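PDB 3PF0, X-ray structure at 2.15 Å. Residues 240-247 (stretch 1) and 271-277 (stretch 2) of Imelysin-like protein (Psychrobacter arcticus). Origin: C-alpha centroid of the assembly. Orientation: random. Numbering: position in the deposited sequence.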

# COMPACT_ATOMS: atom_id res chain seq x y z
N THR A 240 5.33 -5.62 7.84
CA THR A 240 5.49 -4.17 8.06
C THR A 240 4.18 -3.56 8.56
O THR A 240 4.22 -2.59 9.31
CB THR A 240 6.00 -3.45 6.79
OG1 THR A 240 5.06 -3.60 5.73
CG2 THR A 240 7.40 -3.90 6.36
N MSE A 241 3.04 -4.14 8.18
CA MSE A 241 1.73 -3.71 8.64
C MSE A 241 1.55 -3.99 10.14
O MSE A 241 1.21 -3.07 10.88
CB MSE A 241 0.63 -4.39 7.81
CG MSE A 241 -0.76 -4.28 8.40
SE MSE A 241 -2.08 -4.57 7.01
CE MSE A 241 -1.75 -6.45 6.56
N LYS A 242 1.78 -5.23 10.60
CA LYS A 242 1.60 -5.53 12.03
C LYS A 242 2.63 -4.80 12.93
O LYS A 242 2.28 -4.41 14.04
CB LYS A 242 1.59 -7.06 12.30
CG LYS A 242 2.92 -7.79 12.12
CD LYS A 242 2.75 -9.28 12.44
CE LYS A 242 4.05 -10.01 12.66
NZ LYS A 242 4.69 -9.62 13.94
N SER A 243 3.87 -4.60 12.44
CA SER A 243 4.94 -3.94 13.19
C SER A 243 4.85 -2.42 13.15
O SER A 243 4.65 -1.80 14.19
CB SER A 243 6.31 -4.39 12.69
OG SER A 243 6.50 -5.77 12.90
N ASN A 244 5.02 -1.81 11.95
CA ASN A 244 5.07 -0.36 11.77
C ASN A 244 3.73 0.31 11.86
O ASN A 244 3.68 1.44 12.33
CB ASN A 244 5.75 0.02 10.43
CG ASN A 244 7.17 -0.46 10.30
OD1 ASN A 244 7.88 -0.70 11.29
ND2 ASN A 244 7.62 -0.60 9.06
N ALA A 245 2.65 -0.34 11.40
CA ALA A 245 1.33 0.29 11.43
C ALA A 245 0.50 -0.07 12.66
O ALA A 245 -0.35 0.74 13.04
CB ALA A 245 0.56 -0.07 10.16
N ILE A 246 0.71 -1.25 13.29
CA ILE A 246 -0.15 -1.67 14.42
C ILE A 246 0.60 -1.69 15.76
O ILE A 246 0.25 -0.91 16.64
CB ILE A 246 -0.86 -3.03 14.12
CG1 ILE A 246 -1.74 -2.97 12.83
CG2 ILE A 246 -1.67 -3.57 15.32
CD1 ILE A 246 -2.96 -1.97 12.83
N GLU A 247 1.58 -2.59 15.95
CA GLU A 247 2.31 -2.78 17.21
C GLU A 247 2.97 -1.49 17.71
O GLU A 247 2.71 -1.10 18.85
CB GLU A 247 3.36 -3.89 17.08
CG GLU A 247 4.12 -4.18 18.37
CD GLU A 247 5.17 -5.26 18.26
OE1 GLU A 247 6.03 -5.17 17.35
OE2 GLU A 247 5.15 -6.19 19.09
N ILE A 271 -7.20 1.87 5.50
CA ILE A 271 -5.87 1.53 4.97
C ILE A 271 -5.56 0.04 5.26
O ILE A 271 -5.16 -0.67 4.34
CB ILE A 271 -4.75 2.48 5.48
CG1 ILE A 271 -5.11 3.98 5.24
CG2 ILE A 271 -3.39 2.14 4.87
CD1 ILE A 271 -5.49 4.36 3.73
N ILE A 272 -5.79 -0.42 6.51
CA ILE A 272 -5.54 -1.82 6.91
C ILE A 272 -6.45 -2.78 6.11
O ILE A 272 -5.98 -3.82 5.65
CB ILE A 272 -5.66 -2.00 8.45
CG1 ILE A 272 -4.68 -1.07 9.22
CG2 ILE A 272 -5.48 -3.47 8.88
CD1 ILE A 272 -3.14 -1.13 8.84
N ASN A 273 -7.73 -2.39 5.91
CA ASN A 273 -8.73 -3.15 5.15
C ASN A 273 -8.30 -3.32 3.68
O ASN A 273 -8.38 -4.43 3.15
CB ASN A 273 -10.07 -2.44 5.24
CG ASN A 273 -11.25 -3.23 4.76
OD1 ASN A 273 -11.58 -4.30 5.29
ND2 ASN A 273 -11.95 -2.68 3.78
N ALA A 274 -7.83 -2.24 3.04
CA ALA A 274 -7.37 -2.28 1.64
C ALA A 274 -6.20 -3.26 1.49
O ALA A 274 -6.19 -4.05 0.55
CB ALA A 274 -6.96 -0.88 1.18
N LYS A 275 -5.25 -3.25 2.46
CA LYS A 275 -4.10 -4.15 2.45
C LYS A 275 -4.54 -5.60 2.67
O LYS A 275 -4.08 -6.48 1.94
CB LYS A 275 -3.06 -3.74 3.50
CG LYS A 275 -2.40 -2.40 3.18
CD LYS A 275 -1.21 -2.12 4.07
CE LYS A 275 -0.43 -0.96 3.50
NZ LYS A 275 1.02 -1.13 3.71
N LEU A 276 -5.48 -5.83 3.62
CA LEU A 276 -6.00 -7.18 3.90
C LEU A 276 -6.73 -7.77 2.70
O LEU A 276 -6.51 -8.93 2.35
CB LEU A 276 -6.93 -7.20 5.13
CG LEU A 276 -6.29 -7.35 6.51
CD1 LEU A 276 -7.36 -7.22 7.60
CD2 LEU A 276 -5.55 -8.69 6.65
N ALA A 277 -7.59 -6.97 2.04
CA ALA A 277 -8.37 -7.38 0.87
C ALA A 277 -7.46 -7.75 -0.33
O ALA A 277 -7.78 -8.67 -1.08
CB ALA A 277 -9.34 -6.28 0.47
O HOH W 1 2.62 -2.90 4.80

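Residues 240-247 and 271-277 are segments of two longer helices that run almost exactly antiparallel, with 175° between their N-to-C directions. Their axes come no closer than 11.9 Å, a wide spacing that keeps the backbones well apart and leaves the contact to side chains. No direct hydrogen bond links the stretches, and only 253 Å² of surface, summed over both sides, is buried between them. The second segment has regular i to i+4 bonding, as in L276 N to I272 O at 2.9 Å. The first widens into a pi-type turn over 241-247, where E247 N reaches back five residues to K242 O at 2.7 Å.

At the start of stretch 1, T240 makes no direct contact with the other helix but is joined to it through solvent. Water 1 donates to T240 OG1 at 2.7 Å and accepts from K275 NZ at 2.6 Å, so a single molecule relays between the hydroxyl and the ammonium group.

M241, a selenomethionine, is the centre of the interface. M241 CA lies 7.7 Å from I272 CA, the closest CA pair between the stretches, and its CB points toward the opposing helix. With chi1 and chi2 both t and chi3 p, the long, buried side chain touches three residues. CG packs against I272 CD1 at 4.0 Å; SE lies 3.7 Å from K275 CB, meeting the aliphatic base of the lysine rather than its charge; and CE reaches L276 CD2 at 4.4 Å, a looser apolar contact. K275 thus serves two environments, its hydrocarbon portion lying beside selenium while its amino group extends to the water.

K242, S243 and N244 take no part in the packing. The side chain of K242 leads away from stretch 2, and S243 and N244 are out of reach of it.

The helix returns to the interface at A245, one turn after M241. Its CB, directed toward stretch 2, meets I272 CD1 at 4.1 Å. I246 leaves its backbone sideways, but its m,m rotamer brings the end of the side chain nearer, and its CD1 also lies 4.1 Å from I272 CD1. The I272 methyl is therefore shared by M241, A245 and I246, three buried residues that line its stretch 1 side, so that its contacts with them are van der Waals and hydrophobic. I272 likewise starts sideways and uses an m,m conformation to extend across the gap. Beyond this cluster E247 is out of reach, and the contact ends.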